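Local atomic coordinates of coatomer subunit delta (Saccharomyces cerevisiae, PDB entry 5FJZ), a protein that probably serves in the COPI coat of Golgi-derived vesicles for retrograde transport to the ER, and binds the tethering protein Dsl1 through its mu-homology domain. Residues S36-V41 against L107-V112; L120-L125 against D265-Q270; E165-N170 against F207-P212. All blocks are in the same frame, centred on the assembly; numbering follows the deposited sequence.

Interaction 1 of 3, residues S36-V41 against L107-V112; sequences SELKGV and LRWRKV
G40 lies flat against the indole of W109, and this is the tight part of the contact. CA of G40 sits 3.7 Å from the centroid of the five-membered ring, a CH-pi contact over the face. V41 N lies over the same face, toward the rim. CG of W109 stands between the backbone N and the carbonyl carbon (chi1 57°), and the ring lies over the G40 backbone. CD1 of L38 approaches the indole obliquely, 3.9 Å from W109 NE1, and that N-H is bonded to E21.

The two strands are antiparallel neighbours in the long sheet of the mu-homology domain. L38 pairs with K111 and G40 with W109, each through two backbone hydrogen bonds. L38 N to K111 O is 2.8 Å and nearly straight.

The other face, with E37, K39, V41, R108, R110 and V112, is looser and more exposed. K39 CG runs alongside R110 CG at 4.0 Å. R110 bends at chi3 (80°), and its NH1 reaches E37 OE2 at 2.7 Å in a salt bridge. The carboxylate and guanidinium planes are 84° apart. The chemistry thus divides. Backbone bonds join the strands, and L38, G40 and W109 pack on one side. On the other, R110 NH2 also bridges to E26 of a second subunit, and R108 makes a cation-pi contact with the bound peptide.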
loop_
_atom_site.group_PDB
_atom_site.type_symbol
_atom_site.label_atom_id
_atom_site.label_comp_id
_atom_site.label_asym_id
_atom_site.label_seq_id
_atom_site.Cartn_x
_atom_site.Cartn_y
_atom_site.Cartn_z
ATOM N N SER A 36 -13.928 -15.695 7.723
ATOM C CA SER A 36 -13.067 -16.264 6.763
ATOM C C SER A 36 -13.360 -15.671 5.378
ATOM O O SER A 36 -14.448 -15.189 5.080
ATOM C CB SER A 36 -13.022 -17.830 6.759
ATOM O OG SER A 36 -14.321 -18.388 6.567
ATOM N N GLU A 37 -12.367 -15.755 4.519
ATOM C CA GLU A 37 -12.456 -15.258 3.177
ATOM C C GLU A 37 -11.467 -15.953 2.299
ATOM O O GLU A 37 -10.254 -16.008 2.574
ATOM C CB GLU A 37 -12.246 -13.753 3.138
ATOM C CG GLU A 37 -12.209 -13.156 1.714
ATOM C CD GLU A 37 -11.602 -11.754 1.672
ATOM O OE1 GLU A 37 -10.558 -11.476 2.329
ATOM O OE2 GLU A 37 -12.195 -10.901 0.986
ATOM N N LEU A 38 -11.980 -16.548 1.240
ATOM C CA LEU A 38 -11.211 -17.256 0.257
ATOM C C LEU A 38 -11.184 -16.431 -1.049
ATOM O O LEU A 38 -12.232 -16.090 -1.580
ATOM C CB LEU A 38 -11.801 -18.657 0.038
ATOM C CG LEU A 38 -11.351 -19.729 -0.990
ATOM C CD1 LEU A 38 -11.184 -19.294 -2.500
ATOM C CD2 LEU A 38 -10.138 -20.541 -0.560
ATOM N N LYS A 39 -10.014 -16.293 -1.641
ATOM C CA LYS A 39 -9.870 -15.616 -2.947
ATOM C C LYS A 39 -9.232 -16.484 -3.878
ATOM O O LYS A 39 -8.254 -17.208 -3.509
ATOM C CB LYS A 39 -9.048 -14.336 -2.752
ATOM C CG LYS A 39 -9.781 -13.289 -1.962
ATOM C CD LYS A 39 -8.857 -12.102 -1.609
ATOM C CE LYS A 39 -9.046 -10.919 -2.524
ATOM N NZ LYS A 39 -8.676 -9.650 -1.799
ATOM N N GLY A 40 -9.721 -16.561 -5.109
ATOM C CA GLY A 40 -9.036 -17.432 -6.095
ATOM C C GLY A 40 -8.799 -16.778 -7.414
ATOM O O GLY A 40 -9.520 -15.878 -7.758
ATOM N N VAL A 41 -7.839 -17.298 -8.153
ATOM C CA VAL A 41 -7.603 -16.869 -9.517
ATOM C C VAL A 41 -7.217 -18.039 -10.337
ATOM O O VAL A 41 -6.463 -18.949 -9.882
ATOM C CB VAL A 41 -6.521 -15.700 -9.547
ATOM C CG1 VAL A 41 -5.134 -16.187 -9.174
ATOM C CG2 VAL A 41 -6.349 -15.154 -10.960
ATOM N N LEU A 107 -9.850 -15.504 -14.666
ATOM C CA LEU A 107 -11.017 -15.702 -13.862
ATOM C C LEU A 107 -10.630 -15.559 -12.409
ATOM O O LEU A 107 -9.553 -16.039 -11.988
ATOM C CB LEU A 107 -11.619 -17.111 -14.153
ATOM C CG LEU A 107 -12.834 -17.484 -13.314
ATOM C CD1 LEU A 107 -14.058 -16.722 -13.835
ATOM C CD2 LEU A 107 -13.086 -18.998 -13.480
ATOM N N ARG A 108 -11.472 -14.932 -11.639
ATOM C CA ARG A 108 -11.293 -14.749 -10.194
ATOM C C ARG A 108 -12.603 -15.026 -9.456
ATOM O O ARG A 108 -13.705 -14.982 -10.039
ATOM C CB ARG A 108 -11.012 -13.249 -9.907
ATOM C CG ARG A 108 -9.603 -12.859 -10.207
ATOM C CD ARG A 108 -9.518 -11.347 -10.097
ATOM N NE ARG A 108 -8.118 -10.921 -10.023
ATOM C CZ ARG A 108 -7.736 -9.647 -10.126
ATOM N NH1 ARG A 108 -8.640 -8.669 -10.331
ATOM N NH2 ARG A 108 -6.449 -9.346 -10.044
ATOM N N TRP A 109 -12.472 -15.373 -8.184
ATOM C CA TRP A 109 -13.580 -15.704 -7.328
ATOM C C TRP A 109 -13.254 -15.293 -5.927
ATOM O O TRP A 109 -12.116 -15.148 -5.571
ATOM C CB TRP A 109 -14.009 -17.190 -7.497
ATOM C CG TRP A 109 -12.969 -18.218 -7.253
ATOM C CD1 TRP A 109 -12.794 -18.947 -6.097
ATOM C CD2 TRP A 109 -12.014 -18.691 -8.188
ATOM N NE1 TRP A 109 -11.705 -19.850 -6.287
ATOM C CE2 TRP A 109 -11.272 -19.736 -7.578
ATOM C CE3 TRP A 109 -11.785 -18.443 -9.556
ATOM C CZ2 TRP A 109 -10.252 -20.322 -8.200
ATOM C CZ3 TRP A 109 -10.773 -19.064 -10.153
ATOM C CH2 TRP A 109 -10.013 -19.972 -9.521
ATOM N N ARG A 110 -14.287 -15.129 -5.113
ATOM C CA ARG A 110 -14.152 -14.769 -3.729
ATOM C C ARG A 110 -15.368 -15.208 -2.950
ATOM O O ARG A 110 -16.497 -14.923 -3.358
ATOM C CB ARG A 110 -14.032 -13.250 -3.594
ATOM C CG ARG A 110 -13.714 -12.788 -2.188
ATOM C CD ARG A 110 -13.270 -11.328 -2.156
ATOM N NE ARG A 110 -14.394 -10.454 -2.207
ATOM C CZ ARG A 110 -15.086 -10.036 -1.157
ATOM N NH1 ARG A 110 -14.683 -10.266 0.060
ATOM N NH2 ARG A 110 -16.114 -9.227 -1.309
ATOM N N LYS A 111 -15.138 -15.790 -1.795
ATOM C CA LYS A 111 -16.268 -16.184 -0.966
ATOM C C LYS A 111 -15.919 -15.928 0.445
ATOM O O LYS A 111 -14.741 -16.071 0.858
ATOM C CB LYS A 111 -16.623 -17.664 -1.195
ATOM C CG LYS A 111 -17.785 -18.020 -0.331
ATOM C CD LYS A 111 -18.527 -19.235 -0.820
ATOM C CE LYS A 111 -19.604 -19.624 0.162
ATOM N NZ LYS A 111 -20.107 -20.910 -0.301
ATOM N N VAL A 112 -16.932 -15.508 1.200
ATOM C CA VAL A 112 -16.801 -15.185 2.575
ATOM C C VAL A 112 -17.632 -16.122 3.446
ATOM O O VAL A 112 -18.696 -16.624 3.048
ATOM C CB VAL A 112 -17.117 -13.727 2.955
ATOM C CG1 VAL A 112 -16.306 -12.711 2.146
ATOM C CG2 VAL A 112 -18.597 -13.437 3.034
#

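Interaction 2 of 3, residues L120-L125 against D265-Q270; sequences LIPLTL and DEYLVQ
Y267 reaches from the C-terminal strand to the loop and strand start at 121-125, and its hydroxyl makes the polar link between them. Its CB points toward the other segment. CG is anti to the backbone N (chi1 -152°), which carries it toward the 121-125 side. Further out, CD1 and CE1 pass CD2 of L125, which lies at the ring edge, 4.0 Å from CE1. On the other edge CE2 meets CD of P122 at 4.1 Å. CZ comes within 3.4 Å of L123 O. At the tip, OH donates a short hydrogen bond of 2.5 Å to L123 O. The donor is tilted 25° from the carbonyl plane.

In this mu-homology domain the contact joins two beta-sheets: 123-131 is an edge strand of the four-stranded sheet, and 257-269 lies within the larger mixed sheet. The two short strand segments run nearly parallel, 20° apart, with axes 8.6 Å apart at closest approach. At this spacing side chains make the contact, not backbone pairing. F224 stacks edge-to-face with the Y267 ring.

Apolar atoms also touch the hydroxyl. CD of P122 is 3.3 Å from OH, and CG2 of I121 meets it too. CD2 of L125 also packs on CG1 of V269.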
loop_
_atom_site.group_PDB
_atom_site.type_symbol
_atom_site.label_atom_id
_atom_site.label_comp_id
_atom_site.label_asym_id
_atom_site.label_seq_id
_atom_site.Cartn_x
_atom_site.Cartn_y
_atom_site.Cartn_z
ATOM N N LEU A 120 -15.035 -22.823 4.816
ATOM C CA LEU A 120 -13.888 -22.402 4.029
ATOM C C LEU A 120 -12.533 -22.648 4.686
ATOM O O LEU A 120 -11.520 -22.227 4.111
ATOM C CB LEU A 120 -13.966 -20.875 3.808
ATOM C CG LEU A 120 -14.795 -20.257 2.669
ATOM C CD1 LEU A 120 -15.698 -21.129 1.837
ATOM C CD2 LEU A 120 -15.311 -18.827 2.914
ATOM N N ILE A 121 -12.517 -23.195 5.911
ATOM C CA ILE A 121 -11.284 -23.270 6.732
ATOM C C ILE A 121 -10.585 -24.627 6.558
ATOM O O ILE A 121 -11.210 -25.663 6.825
ATOM C CB ILE A 121 -11.686 -22.889 8.158
ATOM C CG1 ILE A 121 -11.986 -21.340 8.108
ATOM C CG2 ILE A 121 -10.640 -23.276 9.178
ATOM C CD1 ILE A 121 -12.515 -20.713 9.379
ATOM N N PRO A 122 -9.349 -24.633 6.077
ATOM C CA PRO A 122 -8.628 -25.888 6.020
ATOM C C PRO A 122 -8.041 -26.334 7.410
ATOM O O PRO A 122 -7.755 -27.508 7.592
ATOM C CB PRO A 122 -7.512 -25.592 5.059
ATOM C CG PRO A 122 -7.232 -24.127 5.239
ATOM C CD PRO A 122 -8.535 -23.481 5.564
ATOM N N LEU A 123 -7.732 -25.377 8.254
ATOM C CA LEU A 123 -7.020 -25.600 9.532
ATOM C C LEU A 123 -7.630 -24.798 10.654
ATOM O O LEU A 123 -7.552 -23.567 10.671
ATOM C CB LEU A 123 -5.556 -25.298 9.353
ATOM C CG LEU A 123 -4.650 -25.638 10.506
ATOM C CD1 LEU A 123 -4.319 -27.090 10.556
ATOM C CD2 LEU A 123 -3.369 -24.799 10.388
ATOM N N THR A 124 -8.274 -25.459 11.617
ATOM C CA THR A 124 -8.877 -24.805 12.765
ATOM C C THR A 124 -7.853 -24.682 13.847
ATOM O O THR A 124 -6.934 -25.442 13.894
ATOM C CB THR A 124 -10.128 -25.580 13.285
ATOM O OG1 THR A 124 -9.793 -26.928 13.457
ATOM C CG2 THR A 124 -11.222 -25.586 12.240
ATOM N N LEU A 125 -7.969 -23.599 14.625
ATOM C CA LEU A 125 -7.008 -23.227 15.660
ATOM C C LEU A 125 -7.669 -22.879 16.990
ATOM O O LEU A 125 -8.751 -22.289 17.016
ATOM C CB LEU A 125 -6.346 -21.977 15.199
ATOM C CG LEU A 125 -5.098 -21.982 14.376
ATOM C CD1 LEU A 125 -4.591 -23.258 13.748
ATOM C CD2 LEU A 125 -5.001 -20.758 13.439
ATOM N N ASP A 265 -3.113 -16.268 4.062
ATOM C CA ASP A 265 -2.711 -14.828 4.097
ATOM C C ASP A 265 -2.954 -14.320 5.532
ATOM O O ASP A 265 -2.139 -14.568 6.420
ATOM C CB ASP A 265 -3.433 -14.083 2.984
ATOM C CG ASP A 265 -3.035 -12.584 2.927
ATOM O OD1 ASP A 265 -2.077 -12.211 3.604
ATOM O OD2 ASP A 265 -3.754 -11.787 2.322
ATOM N N GLU A 266 -4.070 -13.699 5.825
ATOM C CA GLU A 266 -4.348 -13.202 7.164
ATOM C C GLU A 266 -5.092 -14.285 7.978
ATOM O O GLU A 266 -6.269 -14.372 7.897
ATOM C CB GLU A 266 -5.156 -11.909 7.108
ATOM C CG GLU A 266 -4.368 -10.751 6.458
ATOM C CD GLU A 266 -5.131 -9.407 6.353
ATOM O OE1 GLU A 266 -6.342 -9.312 6.687
ATOM O OE2 GLU A 266 -4.531 -8.438 5.845
ATOM N N TYR A 267 -4.313 -15.140 8.637
ATOM C CA TYR A 267 -4.772 -16.382 9.153
ATOM C C TYR A 267 -4.311 -16.348 10.601
ATOM O O TYR A 267 -3.133 -16.634 10.910
ATOM C CB TYR A 267 -4.248 -17.560 8.432
ATOM C CG TYR A 267 -5.143 -18.790 8.452
ATOM C CD1 TYR A 267 -5.200 -19.604 9.592
ATOM C CD2 TYR A 267 -5.800 -19.229 7.316
ATOM C CE1 TYR A 267 -5.931 -20.782 9.590
ATOM C CE2 TYR A 267 -6.538 -20.407 7.306
ATOM C CZ TYR A 267 -6.651 -21.149 8.463
ATOM O OH TYR A 267 -7.408 -22.326 8.477
ATOM N N LEU A 268 -5.221 -15.954 11.471
ATOM C CA LEU A 268 -4.830 -15.665 12.829
ATOM C C LEU A 268 -5.808 -15.897 14.016
ATOM O O LEU A 268 -6.961 -15.931 13.838
ATOM C CB LEU A 268 -4.364 -14.216 12.904
ATOM C CG LEU A 268 -5.207 -12.956 12.993
ATOM C CD1 LEU A 268 -4.657 -11.985 11.950
ATOM C CD2 LEU A 268 -6.674 -13.084 12.815
ATOM N N VAL A 269 -5.227 -15.934 15.206
ATOM C CA VAL A 269 -5.961 -15.985 16.462
ATOM C C VAL A 269 -5.704 -14.750 17.256
ATOM O O VAL A 269 -4.586 -14.315 17.493
ATOM C CB VAL A 269 -6.007 -17.376 17.142
ATOM C CG1 VAL A 269 -5.063 -18.364 16.558
ATOM C CG2 VAL A 269 -6.048 -17.323 18.668
ATOM N N GLN A 270 -6.777 -14.174 17.716
ATOM C CA GLN A 270 -6.763 -12.864 18.265
ATOM C C GLN A 270 -7.612 -12.784 19.533
ATOM O O GLN A 270 -7.228 -12.156 20.514
ATOM C CB GLN A 270 -7.363 -11.984 17.172
ATOM C CG GLN A 270 -7.462 -10.526 17.403
ATOM C CD GLN A 270 -6.849 -9.798 16.241
ATOM O OE1 GLN A 270 -7.354 -9.826 15.119
ATOM N NE2 GLN A 270 -5.703 -9.215 16.484
ATOM O OXT GLN A 270 -8.759 -13.243 19.466
#

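Interaction 3 of 3, residues E165-N170 against F207-P212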
loop_
_atom_site.group_PDB
_atom_site.type_symbol
_atom_site.label_atom_id
_atom_site.label_comp_id
_atom_site.label_asym_id
_atom_site.label_seq_id
_atom_site.Cartn_x
_atom_site.Cartn_y
_atom_site.Cartn_z
ATOM N N GLU A 165 14.875 -14.288 26.538
ATOM C CA GLU A 165 15.245 -15.724 26.716
ATOM C C GLU A 165 14.833 -16.562 25.510
ATOM O O GLU A 165 13.816 -16.274 24.917
ATOM C CB GLU A 165 14.529 -16.219 27.978
ATOM C CG GLU A 165 14.869 -17.615 28.477
ATOM C CD GLU A 165 16.262 -17.723 29.066
ATOM O OE1 GLU A 165 16.910 -16.686 29.361
ATOM O OE2 GLU A 165 16.711 -18.882 29.268
ATOM N N PRO A 166 15.572 -17.633 25.192
ATOM C CA PRO A 166 15.125 -18.599 24.174
ATOM C C PRO A 166 13.762 -19.234 24.433
ATOM O O PRO A 166 13.436 -19.561 25.571
ATOM C CB PRO A 166 16.150 -19.714 24.205
ATOM C CG PRO A 166 17.269 -19.286 25.109
ATOM C CD PRO A 166 16.916 -17.953 25.716
ATOM N N VAL A 167 13.000 -19.461 23.364
ATOM C CA VAL A 167 11.775 -20.270 23.450
ATOM C C VAL A 167 12.115 -21.718 23.761
ATOM O O VAL A 167 12.993 -22.264 23.159
ATOM C CB VAL A 167 11.144 -20.341 22.026
ATOM C CG1 VAL A 167 10.010 -21.339 22.005
ATOM C CG2 VAL A 167 10.700 -18.994 21.551
ATOM N N ASP A 168 11.326 -22.358 24.626
ATOM C CA ASP A 168 11.464 -23.733 25.030
ATOM C C ASP A 168 10.273 -24.486 24.514
ATOM O O ASP A 168 9.132 -24.192 24.893
ATOM C CB ASP A 168 11.514 -23.747 26.583
ATOM C CG ASP A 168 11.754 -25.098 27.185
ATOM O OD1 ASP A 168 11.984 -26.100 26.478
ATOM O OD2 ASP A 168 11.651 -25.162 28.428
ATOM N N ILE A 169 10.537 -25.306 23.530
ATOM C CA ILE A 169 9.552 -26.197 22.874
ATOM C C ILE A 169 9.217 -27.317 23.840
ATOM O O ILE A 169 10.123 -27.998 24.336
ATOM C CB ILE A 169 10.123 -26.838 21.592
ATOM C CG1 ILE A 169 10.626 -25.837 20.574
ATOM C CG2 ILE A 169 9.113 -27.798 20.932
ATOM C CD1 ILE A 169 9.628 -24.745 20.279
ATOM N N ASN A 170 7.951 -27.463 24.197
ATOM C CA ASN A 170 7.530 -28.500 25.145
ATOM C C ASN A 170 7.115 -29.732 24.370
ATOM O O ASN A 170 5.970 -29.922 23.942
ATOM C CB ASN A 170 6.488 -27.864 26.094
ATOM C CG ASN A 170 7.100 -26.697 26.904
ATOM O OD1 ASN A 170 8.307 -26.673 27.174
ATOM N ND2 ASN A 170 6.276 -25.720 27.281
ATOM N N PHE A 207 4.812 -24.638 23.862
ATOM C CA PHE A 207 6.078 -23.971 24.167
ATOM C C PHE A 207 5.911 -22.995 25.253
ATOM O O PHE A 207 4.781 -22.599 25.587
ATOM C CB PHE A 207 6.668 -23.328 22.877
ATOM C CG PHE A 207 5.725 -22.398 22.237
ATOM C CD1 PHE A 207 4.653 -22.873 21.467
ATOM C CD2 PHE A 207 5.777 -21.099 22.504
ATOM C CE1 PHE A 207 3.725 -21.981 20.909
ATOM C CE2 PHE A 207 4.848 -20.216 21.982
ATOM C CZ PHE A 207 3.827 -20.660 21.155
ATOM N N THR A 208 7.048 -22.539 25.800
ATOM C CA THR A 208 7.094 -21.502 26.729
ATOM C C THR A 208 7.866 -20.312 26.159
ATOM O O THR A 208 8.913 -20.496 25.610
ATOM C CB THR A 208 7.816 -21.998 28.013
ATOM O OG1 THR A 208 7.111 -23.148 28.535
ATOM C CG2 THR A 208 7.770 -20.923 29.067
ATOM N N ILE A 209 7.297 -19.162 26.295
ATOM C CA ILE A 209 7.831 -17.942 25.716
ATOM C C ILE A 209 7.628 -16.818 26.684
ATOM O O ILE A 209 6.602 -16.723 27.356
ATOM C CB ILE A 209 7.169 -17.646 24.323
ATOM C CG1 ILE A 209 7.902 -16.506 23.600
ATOM C CG2 ILE A 209 5.692 -17.317 24.466
ATOM C CD1 ILE A 209 7.504 -16.413 22.093
ATOM N N GLU A 210 8.611 -15.907 26.761
ATOM C CA GLU A 210 8.495 -14.676 27.581
ATOM C C GLU A 210 7.605 -13.624 26.938
ATOM O O GLU A 210 7.758 -13.366 25.768
ATOM C CB GLU A 210 9.854 -14.005 27.771
ATOM C CG GLU A 210 10.775 -14.676 28.765
ATOM C CD GLU A 210 12.022 -13.843 29.029
ATOM O OE1 GLU A 210 12.292 -12.876 28.257
ATOM O OE2 GLU A 210 12.727 -14.157 30.015
ATOM N N ALA A 211 6.718 -13.012 27.721
ATOM C CA ALA A 211 5.948 -11.886 27.318
ATOM C C ALA A 211 5.566 -11.118 28.557
ATOM O O ALA A 211 5.466 -11.701 29.636
ATOM C CB ALA A 211 4.668 -12.360 26.605
ATOM N N PRO A 212 5.267 -9.811 28.407
ATOM C CA PRO A 212 4.947 -9.002 29.576
ATOM C C PRO A 212 3.558 -9.205 30.157
ATOM O O PRO A 212 3.369 -8.992 31.353
ATOM C CB PRO A 212 5.119 -7.555 29.069
ATOM C CG PRO A 212 5.090 -7.613 27.584
ATOM C CD PRO A 212 5.518 -9.002 27.208
HETATM O O HOH W 1 11.107 -16.988 25.748
HETATM O O HOH W 2 3.179 -25.327 26.786
#
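D168 and T208 form an antiparallel hydrogen-bonded pair, and I169 faces F207 as the adjoining non-hydrogen-bonded pair. The short strand 168-169 thereby adds an edge to the four-stranded antiparallel sheet of the mu-homology domain, alongside strand 202-210. T208 N to D168 O is 2.8 Å, and the return bond from D168 N to T208 O is longer, at 3.2 Å.

Toward E165 the chains separate. Water 1 bridges them, donating to E165 O and accepting from E210 N. E210 also reaches across with an extended side chain. The bond from E165 N to E210 OE1 is weak, and CB of E165 rests 3.4 Å from OE2 of E210. A third subunit, another copy of this protein, binds this loop as well: its N100 accepts a hydrogen bond from V167 N.

V167 makes most of the apolar contact. Its CG1 is anti to the backbone N (chi1 171°) and packs on CB of F207 at 4.0 Å. Its CG2, on the other branch, meets CD1 of I209 at 4.1 Å. I169 CD1 approaches the same CB of F207 obliquely, at 4.2 Å. The F207 ring leads away from the strand 168-169 and packs among I142, I159 and I192.

A second polar tie is at the other end of the pairing. T208 OG1 is hydrogen-bonded to D139 and also takes an N-H from N170. ND2 of N170 lies 3.0 Å from T208 OG1, with the N-H pointing almost straight at it (167°) and the oxygen close to the amide plane.

In the fold
Interactions 1 and 2 are neighbours, with centres about 15 Å apart. They touch where L120 packs on S36, K111 and V112, and I121 on S36. The strands 104-113 and 123-131 follow each other in the chain. Interaction 1 lies within the long mixed sheet. Interaction 2 joins that sheet to the four-stranded antiparallel sheet, and interaction 3 sits at the far edge of the latter. Its centre is about 23 Å from that of interaction 2 and about 36 Å from that of interaction 1. Along the chain interaction 1 comes first; the segments of interaction 3 fall between those of interaction 2. The sheet that meets the peptide at interaction 1 is thus tied to the second sheet through interaction 2.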